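Local coordinates for putative glycoside hydrolase (PDB 4ONZ), which is of unknown function but is a putative glycoside hydrolase, from a clan of carbohydrate-active enzymes built as five-bladed beta-propellers, at residues Q31-Y36 and K45-D50; D60-V65 and E88-I93; L66-D71 and R80-G85; C248-I253 and V260-G265; Y281-L286 and K302-P307. One frame throughout, in Å; residues are numbered along the deposited sequence. Where two conformers were deposited one is given.

Interaction 1: Q31-Y36 and K45-D50; sequences QPTEFY and KWEESD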
# COMPACT_ATOMS: atom_id res chain seq x y z
N GLN A 31 2.55 11.30 17.58
CA GLN A 31 3.26 11.61 18.82
C GLN A 31 4.28 12.70 18.52
O GLN A 31 4.72 12.82 17.38
CB GLN A 31 4.05 10.39 19.29
CG GLN A 31 3.23 9.15 19.59
CD GLN A 31 4.11 7.98 19.98
OE1 GLN A 31 5.30 7.94 19.68
NE2 GLN A 31 3.52 7.01 20.66
N PRO A 32 4.72 13.45 19.55
CA PRO A 32 5.71 14.51 19.31
C PRO A 32 7.17 14.02 19.32
O PRO A 32 8.09 14.83 19.50
CB PRO A 32 5.44 15.48 20.48
CG PRO A 32 4.93 14.62 21.58
CD PRO A 32 4.31 13.39 20.97
N THR A 33 7.39 12.73 19.11
CA THR A 33 8.73 12.12 19.09
C THR A 33 9.66 12.81 18.10
O THR A 33 9.27 13.07 16.97
CB THR A 33 8.63 10.64 18.67
OG1 THR A 33 7.52 10.03 19.32
CG2 THR A 33 9.92 9.89 18.99
N GLU A 34 10.90 13.07 18.52
CA GLU A 34 11.89 13.75 17.68
C GLU A 34 12.97 12.83 17.13
O GLU A 34 13.20 11.74 17.65
CB GLU A 34 12.58 14.85 18.49
CG GLU A 34 11.67 16.00 18.87
CD GLU A 34 12.31 16.96 19.85
OE1 GLU A 34 13.43 16.70 20.33
OE2 GLU A 34 11.66 17.99 20.14
N PHE A 35 13.60 13.27 16.04
CA PHE A 35 14.79 12.62 15.49
C PHE A 35 15.58 13.72 14.79
O PHE A 35 15.02 14.76 14.42
CB PHE A 35 14.47 11.44 14.55
CG PHE A 35 14.50 11.75 13.07
CD1 PHE A 35 13.56 12.60 12.49
CD2 PHE A 35 15.44 11.14 12.24
CE1 PHE A 35 13.59 12.85 11.13
CE2 PHE A 35 15.47 11.38 10.88
CZ PHE A 35 14.54 12.24 10.32
N TYR A 36 16.89 13.52 14.65
CA TYR A 36 17.73 14.52 14.00
C TYR A 36 17.66 14.28 12.50
O TYR A 36 18.15 13.27 12.00
CB TYR A 36 19.18 14.46 14.50
CG TYR A 36 20.00 15.59 13.93
CD1 TYR A 36 20.00 16.85 14.52
CD2 TYR A 36 20.75 15.40 12.77
CE1 TYR A 36 20.73 17.89 13.98
CE2 TYR A 36 21.49 16.44 12.22
CZ TYR A 36 21.48 17.68 12.83
OH TYR A 36 22.22 18.69 12.27
N LYS A 45 9.96 16.81 14.67
CA LYS A 45 8.87 16.01 15.22
C LYS A 45 8.25 15.32 14.01
O LYS A 45 7.25 15.77 13.45
CB LYS A 45 7.85 16.87 15.97
CG LYS A 45 8.40 17.60 17.19
CD LYS A 45 7.25 18.26 17.95
CE LYS A 45 7.68 19.02 19.18
NZ LYS A 45 8.31 20.32 18.86
N TRP A 46 8.87 14.22 13.62
CA TRP A 46 8.57 13.52 12.38
C TRP A 46 7.23 12.79 12.26
O TRP A 46 6.84 12.39 11.16
CB TRP A 46 9.72 12.57 12.06
CG TRP A 46 9.87 11.46 13.06
CD1 TRP A 46 10.55 11.51 14.25
CD2 TRP A 46 9.32 10.15 12.95
NE1 TRP A 46 10.46 10.29 14.89
CE2 TRP A 46 9.71 9.44 14.11
CE3 TRP A 46 8.55 9.50 11.98
CZ2 TRP A 46 9.34 8.10 14.33
CZ3 TRP A 46 8.19 8.17 12.20
CH2 TRP A 46 8.58 7.49 13.35
N GLU A 47 6.52 12.60 13.38
CA GLU A 47 5.23 11.90 13.37
C GLU A 47 4.18 12.63 14.21
O GLU A 47 3.27 12.02 14.75
CB GLU A 47 5.41 10.47 13.87
CG GLU A 47 6.05 10.35 15.25
CD GLU A 47 6.23 8.92 15.69
OE1 GLU A 47 5.70 8.01 15.01
OE2 GLU A 47 6.91 8.69 16.72
N GLU A 48 4.31 13.95 14.26
CA GLU A 48 3.45 14.78 15.09
C GLU A 48 2.04 15.00 14.54
O GLU A 48 1.10 15.13 15.32
CB GLU A 48 4.16 16.12 15.37
CG GLU A 48 3.56 16.99 16.47
CD GLU A 48 2.47 17.93 15.99
OE1 GLU A 48 2.11 17.90 14.79
OE2 GLU A 48 1.96 18.72 16.81
N SER A 49 1.89 15.02 13.22
CA SER A 49 0.60 15.32 12.58
C SER A 49 -0.26 14.12 12.25
O SER A 49 -1.46 14.12 12.51
CB SER A 49 0.82 16.07 11.26
OG SER A 49 1.53 17.27 11.46
N ASP A 50 0.35 13.10 11.64
CA ASP A 50 -0.39 11.90 11.28
C ASP A 50 0.51 10.68 11.15
O ASP A 50 1.71 10.79 10.91
CB ASP A 50 -1.21 12.13 10.01
CG ASP A 50 -0.37 12.61 8.86
OD1 ASP A 50 0.74 12.08 8.65
OD2 ASP A 50 -0.84 13.52 8.14
O HOH W 1 6.85 13.50 16.06
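Q31 N donates to E47 O at 3.0 Å, meeting it from above the carbonyl plane. Next to this direct bond a water bridges the two segments: it gives its protons to Q31 O and T33 O, both 2.6 Å from the water oxygen, and accepts from E47 N at 2.8 Å. One ordered molecule thus serves three main-chain groups where the two segments are too far apart for direct N-H...O bonds. The E47 side chain turns back between its own N and carbonyl carbon (chi1 56°) and then runs extended, which brings OE2 within 3.0 Å of T33 OG1. Its other oxygen, OE1, is held from outside by a salt bridge to R97 and a hydrogen bond with Y67 OH. Further out, W46 turns CD1 toward 31-36. T33 O approaches that atom obliquely, and F35 CD1 packs on W46 CD1 at 3.7 Å, the two rings inclined at 78°. W46 NE1 is taken by D99 O, which helps set the rotation of the indole. On the outer flank, K45 CG lies 4.0 Å from E34 CG as the two side chains run alongside each other. The arrangement is the mouth of the small hairpin of strands 34-37 and 42-45, where the chain bends through a loop bridged by one water into strand 50-59, the first strand of a four-stranded propeller blade.

Interaction 2: D60-V65 and E88-I93; sequences DGKIVV and ESKDGI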
# COMPACT_ATOMS: atom_id res chain seq x y z
N ASP A 60 10.28 -13.00 11.71
CA ASP A 60 10.57 -13.73 12.95
C ASP A 60 9.33 -13.90 13.82
O ASP A 60 9.35 -13.66 15.02
CB ASP A 60 11.65 -12.98 13.74
CG ASP A 60 12.96 -12.87 12.98
OD1 ASP A 60 13.22 -13.74 12.12
OD2 ASP A 60 13.74 -11.93 13.26
N GLY A 61 8.23 -14.30 13.18
CA GLY A 61 6.96 -14.52 13.89
C GLY A 61 6.22 -13.29 14.38
O GLY A 61 5.20 -13.42 15.04
N LYS A 62 6.72 -12.10 14.05
CA LYS A 62 6.09 -10.85 14.46
C LYS A 62 5.58 -10.04 13.27
O LYS A 62 6.18 -10.05 12.21
CB LYS A 62 7.07 -9.99 15.24
CG LYS A 62 7.46 -10.56 16.60
CD LYS A 62 8.19 -9.51 17.42
CE LYS A 62 8.35 -9.95 18.86
NZ LYS A 62 8.91 -8.84 19.68
N ILE A 63 4.48 -9.35 13.50
CA ILE A 63 3.90 -8.46 12.51
C ILE A 63 4.63 -7.13 12.62
O ILE A 63 4.85 -6.61 13.73
CB ILE A 63 2.38 -8.26 12.75
CG1 ILE A 63 1.64 -9.56 12.45
CG2 ILE A 63 1.86 -7.14 11.86
CD1 ILE A 63 0.17 -9.56 12.81
N VAL A 64 5.02 -6.59 11.47
CA VAL A 64 5.68 -5.29 11.43
C VAL A 64 4.85 -4.37 10.56
O VAL A 64 4.47 -4.73 9.45
CB VAL A 64 7.11 -5.38 10.84
CG1 VAL A 64 7.69 -3.98 10.68
CG2 VAL A 64 7.99 -6.25 11.72
N VAL A 65 4.56 -3.18 11.09
CA VAL A 65 3.80 -2.18 10.37
C VAL A 65 4.74 -1.01 10.11
O VAL A 65 5.39 -0.51 11.02
CB VAL A 65 2.56 -1.72 11.17
CG1 VAL A 65 1.77 -0.68 10.40
CG2 VAL A 65 1.68 -2.92 11.52
N GLU A 88 6.42 -2.82 15.68
CA GLU A 88 6.54 -4.27 15.80
C GLU A 88 5.44 -4.79 16.73
O GLU A 88 5.14 -4.16 17.75
CB GLU A 88 7.93 -4.55 16.35
CG GLU A 88 8.29 -5.96 16.71
CD GLU A 88 9.70 -6.02 17.27
OE1 GLU A 88 10.63 -5.47 16.64
OE2 GLU A 88 9.88 -6.61 18.35
N SER A 89 4.84 -5.93 16.38
CA SER A 89 3.69 -6.45 17.11
C SER A 89 3.65 -7.97 17.22
O SER A 89 3.78 -8.69 16.24
CB SER A 89 2.41 -5.99 16.40
OG SER A 89 1.26 -6.47 17.07
N LYS A 90 3.41 -8.45 18.44
CA LYS A 90 3.32 -9.87 18.74
C LYS A 90 2.03 -10.48 18.22
O LYS A 90 2.02 -11.58 17.66
CB LYS A 90 3.36 -10.09 20.25
CG LYS A 90 4.57 -9.52 20.96
CD LYS A 90 4.39 -9.57 22.47
CE LYS A 90 5.55 -8.91 23.20
NZ LYS A 90 5.33 -8.85 24.67
N ASP A 91 0.94 -9.74 18.40
CA ASP A 91 -0.43 -10.18 18.10
C ASP A 91 -1.16 -9.41 16.99
O ASP A 91 -2.31 -9.73 16.67
CB ASP A 91 -1.26 -10.12 19.40
CG ASP A 91 -1.33 -8.70 20.01
OD1 ASP A 91 -0.76 -7.75 19.44
OD2 ASP A 91 -1.96 -8.54 21.09
N GLY A 92 -0.51 -8.40 16.41
CA GLY A 92 -1.12 -7.59 15.36
C GLY A 92 -1.89 -6.39 15.87
O GLY A 92 -2.38 -5.59 15.07
N ILE A 93 -1.96 -6.25 17.20
CA ILE A 93 -2.73 -5.19 17.88
C ILE A 93 -1.81 -4.23 18.64
O ILE A 93 -1.82 -3.04 18.39
CB ILE A 93 -3.75 -5.81 18.86
CG1 ILE A 93 -4.58 -6.89 18.15
CG2 ILE A 93 -4.64 -4.74 19.46
CD1 ILE A 93 -5.33 -6.41 16.93
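K62 reaches diagonally across the strand pair to E88 in a salt bridge, NZ to OE2 at 2.8 Å, with the lysine arriving on the anti side of the carboxylate oxygen and 23° out of its plane. Both side chains are extended and cross obliquely, so that K62 CD also lies on E88 CG at 3.6 Å. I63 and S89 are an antiparallel hydrogen-bonded pair: I63 N to S89 O at 2.9 Å and S89 N to I63 O at 2.7 Å. This is the far end of the beta hairpin formed by strands 62-70 and 82-89 within an antiparallel propeller blade, and just beyond it the second strand turns away. Two side chains of the turn bond back to its backbone. S89 OG, anti to the backbone N (chi1 -180°), accepts from G92 N at 2.7 Å in an ST motif, and also bonds to E94 O. D91 OD1 accepts from I93 N in an Asx turn. G92, lacking a side chain, takes I63 CD1 against its CA at 3.5 Å. Outside the pair, Y86 OH bonds to the second oxygen of E88, OE1, while I63 is covered by V328, H330, Y335 and Y337 of strands 322-330 and 333-340.

Interaction 3: L66-D71 and R80-G85; sequences LYRAED and RTSRVG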
# COMPACT_ATOMS: atom_id res chain seq x y z
N LEU A 66 4.82 -0.62 8.84
CA LEU A 66 5.68 0.46 8.38
C LEU A 66 4.74 1.59 7.94
O LEU A 66 4.13 1.55 6.88
CB LEU A 66 6.56 -0.05 7.24
CG LEU A 66 7.56 -1.13 7.71
CD1 LEU A 66 8.02 -2.05 6.59
CD2 LEU A 66 8.75 -0.49 8.41
N TYR A 67 4.61 2.59 8.80
CA TYR A 67 3.62 3.64 8.58
C TYR A 67 4.15 4.95 8.04
O TYR A 67 5.23 5.38 8.38
CB TYR A 67 2.87 3.90 9.89
CG TYR A 67 3.73 4.27 11.10
CD1 TYR A 67 4.31 3.29 11.89
CD2 TYR A 67 3.92 5.59 11.48
CE1 TYR A 67 5.08 3.61 13.01
CE2 TYR A 67 4.67 5.92 12.60
CZ TYR A 67 5.24 4.93 13.37
OH TYR A 67 6.00 5.26 14.48
N ARG A 68 3.35 5.59 7.18
CA ARG A 68 3.64 6.93 6.74
C ARG A 68 3.44 7.89 7.91
O ARG A 68 2.41 7.85 8.58
CB ARG A 68 2.70 7.35 5.61
CG ARG A 68 2.98 8.76 5.14
CD ARG A 68 2.10 9.10 3.96
NE ARG A 68 2.13 10.51 3.59
CZ ARG A 68 1.37 11.03 2.62
NH1 ARG A 68 0.56 10.25 1.93
NH2 ARG A 68 1.43 12.33 2.34
N ALA A 69 4.42 8.76 8.15
CA ALA A 69 4.35 9.74 9.22
C ALA A 69 4.64 11.12 8.66
O ALA A 69 5.56 11.27 7.86
CB ALA A 69 5.37 9.41 10.30
N GLU A 70 3.86 12.11 9.09
CA GLU A 70 4.09 13.50 8.68
C GLU A 70 4.40 14.40 9.87
O GLU A 70 3.80 14.26 10.95
CB GLU A 70 2.90 14.07 7.91
CG GLU A 70 2.70 13.43 6.55
CD GLU A 70 1.67 14.14 5.70
OE1 GLU A 70 0.66 14.63 6.24
OE2 GLU A 70 1.87 14.20 4.47
N ASP A 71 5.33 15.32 9.63
CA ASP A 71 5.76 16.31 10.63
C ASP A 71 4.87 17.57 10.57
O ASP A 71 3.86 17.58 9.85
CB ASP A 71 7.26 16.64 10.46
CG ASP A 71 7.62 17.26 9.10
OD1 ASP A 71 6.72 17.74 8.37
OD2 ASP A 71 8.84 17.28 8.77
N ARG A 80 4.83 19.92 4.35
CA ARG A 80 5.23 18.81 5.22
C ARG A 80 6.19 17.83 4.55
O ARG A 80 6.36 17.85 3.34
CB ARG A 80 4.00 18.03 5.68
CG ARG A 80 3.05 18.82 6.54
CD ARG A 80 1.86 17.97 6.94
NE ARG A 80 0.94 18.68 7.81
CZ ARG A 80 -0.21 18.19 8.24
NH1 ARG A 80 -0.60 16.97 7.88
NH2 ARG A 80 -0.99 18.92 9.03
N THR A 81 6.82 16.99 5.36
CA THR A 81 7.72 15.94 4.87
C THR A 81 7.20 14.60 5.39
O THR A 81 6.87 14.48 6.57
CB THR A 81 9.17 16.18 5.31
OG1 THR A 81 9.65 17.39 4.73
CG2 THR A 81 10.08 15.03 4.87
N SER A 82 7.12 13.61 4.50
CA SER A 82 6.70 12.26 4.87
C SER A 82 7.91 11.37 5.13
O SER A 82 8.91 11.41 4.40
CB SER A 82 5.85 11.60 3.77
OG SER A 82 4.54 12.09 3.76
N ARG A 83 7.82 10.59 6.20
CA ARG A 83 8.85 9.61 6.54
C ARG A 83 8.15 8.32 6.96
O ARG A 83 6.98 8.33 7.34
CB ARG A 83 9.78 10.15 7.62
CG ARG A 83 10.49 11.43 7.24
CD ARG A 83 11.32 11.99 8.39
NE ARG A 83 11.96 13.26 8.05
CZ ARG A 83 11.40 14.47 8.13
NH1 ARG A 83 10.13 14.61 8.50
NH2 ARG A 83 12.12 15.55 7.85
N VAL A 84 8.85 7.20 6.89
CA VAL A 84 8.28 5.90 7.25
C VAL A 84 8.75 5.43 8.63
O VAL A 84 9.94 5.37 8.91
CB VAL A 84 8.63 4.83 6.20
CG1 VAL A 84 8.03 3.49 6.59
CG2 VAL A 84 8.12 5.26 4.83
N GLY A 85 7.78 5.11 9.48
CA GLY A 85 8.03 4.62 10.83
C GLY A 85 7.92 3.11 10.89
O GLY A 85 7.30 2.50 10.02
O HOH W 2 10.92 18.22 7.65
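Y67 CG stands between its backbone N and carbonyl carbon (chi1 56°), which lays the phenol ring over G85: the glycine CA sits 3.8 Å from the ring centroid, almost on the normal, in a CH-pi contact possible because G85 carries no side chain. D71 adopts the same first torsion (chi1 62°) and thereby turns its carboxylate back to the partner strand. OD1 takes T81 N at 3.1 Å; OD2 takes R83 NH1 at 3.0 Å in a nearly straight salt bridge, in the guanidinium plane but from above that of the carboxylate. T81 CG2 lies over one face of the R83 guanidinium, and a water spans R83 NH2 and D71 OD2. Along hairpin strands 62-70 and 82-89, Y67-G85 and A69-R83 bond in both directions. On the other sheet face R68 extends to bring NE to S82 OG at 2.9 Å and NH2 to E70 OE2 at 2.9 Å, while R80 NH1 reaches E70 OE1 at 3.1 Å. E70 therefore links two arginines, and R68 NH1 has a further salt bridge to D121. The buried pairing of D71 with R83 is consistent with an ionised carboxylate at the loop end of the hairpin; D50, close to E70, would partly offset the arginines there.

Interaction 4: C248-I253 and V260-G265; sequences CGPPAI and VLVYNG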
# COMPACT_ATOMS: atom_id res chain seq x y z
N CYS A 248 -4.29 1.06 -6.12
CA CYS A 248 -3.79 -0.17 -5.54
C CYS A 248 -3.71 -0.09 -4.02
O CYS A 248 -3.33 0.93 -3.45
CB CYS A 248 -2.44 -0.57 -6.13
SG CYS A 248 -2.55 -1.13 -7.83
N GLY A 249 -4.08 -1.20 -3.38
CA GLY A 249 -4.04 -1.33 -1.94
C GLY A 249 -2.78 -2.10 -1.59
O GLY A 249 -1.70 -1.77 -2.06
N PRO A 250 -2.92 -3.13 -0.74
CA PRO A 250 -1.78 -3.98 -0.38
C PRO A 250 -1.35 -4.84 -1.56
O PRO A 250 -2.00 -4.83 -2.62
CB PRO A 250 -2.31 -4.85 0.77
CG PRO A 250 -3.78 -4.76 0.70
CD PRO A 250 -4.17 -3.57 -0.11
N PRO A 251 -0.22 -5.57 -1.41
CA PRO A 251 0.24 -6.49 -2.45
C PRO A 251 -0.87 -7.46 -2.88
O PRO A 251 -1.66 -7.86 -2.05
CB PRO A 251 1.38 -7.24 -1.74
CG PRO A 251 1.94 -6.21 -0.82
CD PRO A 251 0.73 -5.49 -0.29
N ALA A 252 -0.95 -7.77 -4.18
CA ALA A 252 -1.99 -8.67 -4.69
C ALA A 252 -1.69 -10.07 -4.16
O ALA A 252 -0.55 -10.40 -3.83
CB ALA A 252 -2.03 -8.66 -6.20
N ILE A 253 -2.72 -10.90 -4.09
CA ILE A 253 -2.54 -12.22 -3.52
C ILE A 253 -3.24 -13.32 -4.33
O ILE A 253 -4.41 -13.20 -4.69
CB ILE A 253 -2.98 -12.22 -2.03
CG1 ILE A 253 -2.62 -13.54 -1.35
CG2 ILE A 253 -4.46 -11.91 -1.88
CD1 ILE A 253 -2.91 -13.54 0.14
N VAL A 260 -6.33 -11.94 -6.49
CA VAL A 260 -7.19 -10.91 -5.90
C VAL A 260 -6.34 -9.68 -5.59
O VAL A 260 -5.29 -9.76 -4.91
CB VAL A 260 -7.93 -11.38 -4.63
CG1 VAL A 260 -8.66 -10.22 -3.96
CG2 VAL A 260 -8.93 -12.49 -4.98
N LEU A 261 -6.78 -8.54 -6.11
CA LEU A 261 -6.16 -7.27 -5.81
C LEU A 261 -7.15 -6.49 -4.95
O LEU A 261 -8.27 -6.22 -5.37
CB LEU A 261 -5.87 -6.48 -7.09
CG LEU A 261 -5.31 -5.05 -6.88
CD1 LEU A 261 -3.95 -5.08 -6.19
CD2 LEU A 261 -5.24 -4.30 -8.20
N VAL A 262 -6.74 -6.18 -3.72
CA VAL A 262 -7.52 -5.30 -2.86
C VAL A 262 -7.13 -3.88 -3.28
O VAL A 262 -5.94 -3.53 -3.34
CB VAL A 262 -7.26 -5.53 -1.35
CG1 VAL A 262 -7.87 -4.42 -0.51
CG2 VAL A 262 -7.80 -6.88 -0.91
N TYR A 263 -8.12 -3.06 -3.62
CA TYR A 263 -7.84 -1.71 -4.06
C TYR A 263 -8.76 -0.70 -3.40
O TYR A 263 -9.80 -1.05 -2.84
CB TYR A 263 -7.90 -1.62 -5.59
CG TYR A 263 -9.29 -1.65 -6.21
CD1 TYR A 263 -9.90 -2.85 -6.53
CD2 TYR A 263 -9.95 -0.47 -6.53
CE1 TYR A 263 -11.16 -2.88 -7.12
CE2 TYR A 263 -11.20 -0.49 -7.13
CZ TYR A 263 -11.80 -1.68 -7.42
OH TYR A 263 -13.05 -1.68 -8.01
N ASN A 264 -8.34 0.55 -3.45
CA ASN A 264 -9.07 1.64 -2.84
C ASN A 264 -9.75 2.50 -3.88
O ASN A 264 -9.11 2.96 -4.83
CB ASN A 264 -8.11 2.47 -2.03
CG ASN A 264 -7.48 1.68 -0.91
OD1 ASN A 264 -8.16 1.26 0.01
ND2 ASN A 264 -6.18 1.45 -1.00
N GLY A 265 -11.04 2.72 -3.69
CA GLY A 265 -11.81 3.55 -4.60
C GLY A 265 -12.12 4.86 -3.92
O GLY A 265 -12.46 4.88 -2.74
O HOH W 3 -4.19 -6.63 -2.68
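P250 and V262 cross obliquely, the proline ring meeting the valine with its CD 3.8 Å from V262 CG1 and its CG close to V262 CB. One residue earlier, L261 points to the other side of its strand, and its two methyls divide between two partners: CD1 packs on A252 CB at 4.1 Å, CD2 on C248 SG at 4.2 Å. Its CG is anti to the backbone N (chi1 175°), which carries the branch toward 248-253. N264 sets ND2 3.6 Å from G249 CA; its amide is held elsewhere, OD1 by I324 N. The strands belong to the beta hairpin 245-255/258-266 of the propeller, but the first is interrupted: the register slips by two residues between C248 and I253, giving two short ladders with a loop through the prolines. At one end I253 and V260 bond in both directions, V260 N to I253 O at 2.9 Å and nearly straight. At the other, G249 N reaches V262 O at 3.0 Å through a weak, bent bond. Within the bulging loop a water bridges P250 O, to which it donates at 2.8 Å, and V262 N, from which it accepts. P250 O also bonds to S181 OG, and R123 takes the carbonyls of C248 and G249.

Interaction 5: Y281-L286 and K302-P307; sequences YCAGQL and KPFFAP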
# COMPACT_ATOMS: atom_id res chain seq x y z
N TYR A 281 -12.56 7.35 0.58
CA TYR A 281 -12.06 6.12 0.02
C TYR A 281 -12.75 4.96 0.73
O TYR A 281 -12.97 5.01 1.95
CB TYR A 281 -10.54 6.00 0.17
CG TYR A 281 -9.70 6.97 -0.63
CD1 TYR A 281 -9.61 8.31 -0.26
CD2 TYR A 281 -8.94 6.54 -1.72
CE1 TYR A 281 -8.82 9.21 -0.98
CE2 TYR A 281 -8.13 7.43 -2.43
CZ TYR A 281 -8.06 8.75 -2.05
OH TYR A 281 -7.27 9.66 -2.76
N CYS A 282 -13.12 3.95 -0.05
CA CYS A 282 -13.69 2.69 0.41
C CYS A 282 -12.93 1.64 -0.37
O CYS A 282 -12.41 1.94 -1.43
CB CYS A 282 -15.17 2.57 0.06
SG CYS A 282 -16.19 3.86 0.78
N ALA A 283 -12.88 0.42 0.14
CA ALA A 283 -12.08 -0.64 -0.46
C ALA A 283 -12.89 -1.66 -1.26
O ALA A 283 -13.93 -2.13 -0.82
CB ALA A 283 -11.30 -1.36 0.64
N GLY A 284 -12.38 -2.00 -2.44
CA GLY A 284 -12.98 -3.01 -3.30
C GLY A 284 -12.00 -4.13 -3.57
O GLY A 284 -10.89 -4.13 -3.05
N GLN A 285 -12.44 -5.09 -4.37
CA GLN A 285 -11.59 -6.22 -4.76
C GLN A 285 -11.78 -6.54 -6.23
O GLN A 285 -12.89 -6.44 -6.75
CB GLN A 285 -11.85 -7.47 -3.93
CG GLN A 285 -11.42 -7.34 -2.49
CD GLN A 285 -11.64 -8.61 -1.68
OE1 GLN A 285 -11.61 -9.73 -2.20
NE2 GLN A 285 -11.84 -8.44 -0.38
N LEU A 286 -10.69 -6.92 -6.87
CA LEU A 286 -10.66 -7.28 -8.27
C LEU A 286 -10.11 -8.70 -8.33
O LEU A 286 -9.09 -9.00 -7.71
CB LEU A 286 -9.74 -6.30 -9.01
CG LEU A 286 -9.69 -6.31 -10.53
CD1 LEU A 286 -11.07 -6.01 -11.11
CD2 LEU A 286 -8.67 -5.31 -11.05
N LYS A 302 -19.94 -3.07 -4.84
CA LYS A 302 -19.98 -2.33 -3.60
C LYS A 302 -18.70 -2.61 -2.83
O LYS A 302 -18.15 -3.71 -2.94
CB LYS A 302 -21.17 -2.79 -2.75
CG LYS A 302 -22.54 -2.54 -3.37
CD LYS A 302 -22.86 -1.06 -3.45
CE LYS A 302 -24.27 -0.80 -3.95
NZ LYS A 302 -24.63 0.64 -3.83
N PRO A 303 -18.24 -1.64 -2.04
CA PRO A 303 -17.01 -1.89 -1.30
C PRO A 303 -17.20 -2.96 -0.23
O PRO A 303 -18.30 -3.14 0.28
CB PRO A 303 -16.67 -0.51 -0.69
CG PRO A 303 -17.96 0.23 -0.63
CD PRO A 303 -18.86 -0.35 -1.69
N PHE A 304 -16.14 -3.71 0.06
CA PHE A 304 -16.21 -4.74 1.10
C PHE A 304 -15.82 -4.15 2.45
O PHE A 304 -16.05 -4.75 3.49
CB PHE A 304 -15.32 -5.94 0.76
CG PHE A 304 -13.85 -5.70 0.99
CD1 PHE A 304 -13.06 -5.11 0.02
CD2 PHE A 304 -13.25 -6.09 2.18
CE1 PHE A 304 -11.70 -4.90 0.24
CE2 PHE A 304 -11.91 -5.87 2.41
CZ PHE A 304 -11.13 -5.29 1.44
N PHE A 305 -15.22 -2.96 2.43
CA PHE A 305 -14.79 -2.31 3.67
C PHE A 305 -14.95 -0.80 3.49
O PHE A 305 -14.41 -0.23 2.55
CB PHE A 305 -13.33 -2.70 3.97
CG PHE A 305 -12.94 -2.49 5.41
CD1 PHE A 305 -13.23 -3.46 6.37
CD2 PHE A 305 -12.28 -1.34 5.80
CE1 PHE A 305 -12.87 -3.28 7.70
CE2 PHE A 305 -11.92 -1.15 7.13
CZ PHE A 305 -12.22 -2.12 8.08
N ALA A 306 -15.71 -0.18 4.38
CA ALA A 306 -16.01 1.25 4.27
C ALA A 306 -15.99 1.93 5.64
O ALA A 306 -15.99 1.25 6.66
CB ALA A 306 -17.35 1.43 3.60
N PRO A 307 -15.95 3.27 5.67
CA PRO A 307 -15.95 3.94 6.97
C PRO A 307 -17.24 3.67 7.73
O PRO A 307 -18.32 3.85 7.18
CB PRO A 307 -15.82 5.43 6.62
CG PRO A 307 -15.33 5.46 5.22
CD PRO A 307 -15.87 4.23 4.56
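F304 forms the tight part of the contact, its ring standing against Q285. Q285 NE2 lies over the centre of one ring face, 3.4 Å above its plane, with amide and ring planes 79° apart; NE2 also bonds to I15 O. F305 CB covers the opposite face, near the rim. The ring reaches this place because F304 CG sits between its backbone N and carbonyl carbon (chi1 76°), and the same turn sets CE1 3.6 Å from A283 CB. The backbone is equally close. A283 N donates to F305 O at 2.9 Å in an almost straight bond, and A283 O receives F304 N, also at 2.9 Å, so F304 and F305 together face A283 as a classic beta bulge. P303 CB presses on C282 CB at 3.5 Å just beside it. Away from the bulge the fit slackens. C282 SG has lighter contacts with A306 CB at 3.9 Å and P307 CD at 3.8 Å. Solvent reaches P303 and A306 in part, and F304 too is partly exposed despite its close packing. Y281 points away from the loop; its side chain is about 3 Å from an unknown ligand. Strand 281-288 runs between strands 258-266 and 296-299 of its sheet, while the loop beside it heads for strand 322-330. F305 leans over V322 and I324 of that strand and meets Y338 of strand 333-340 edge-to-face.

Interactions 2 and 3 share one hairpin, strands 62-70 and 82-89: they adjoin in sequence, with centres about 20 Å apart, interaction 3 being nested in the loop that interaction 2 closes. Interaction 1 lies against interaction 3, centres about 9 Å apart, joined among others by a probable hydrogen bond between S49 OG and D71 O at 2.9 Å. Elsewhere in the propeller, interactions 4 and 5 meet through neighbouring strands 258-266 and 281-288, where G265 N faces C282 O at 2.8 Å. Nearest atoms of interactions 3 and 5 are about 9 Å apart; the side chains of R68 and Y281 each lie near unknown ligand, probably from the crystallisation liquor, though such molecules often mark pockets.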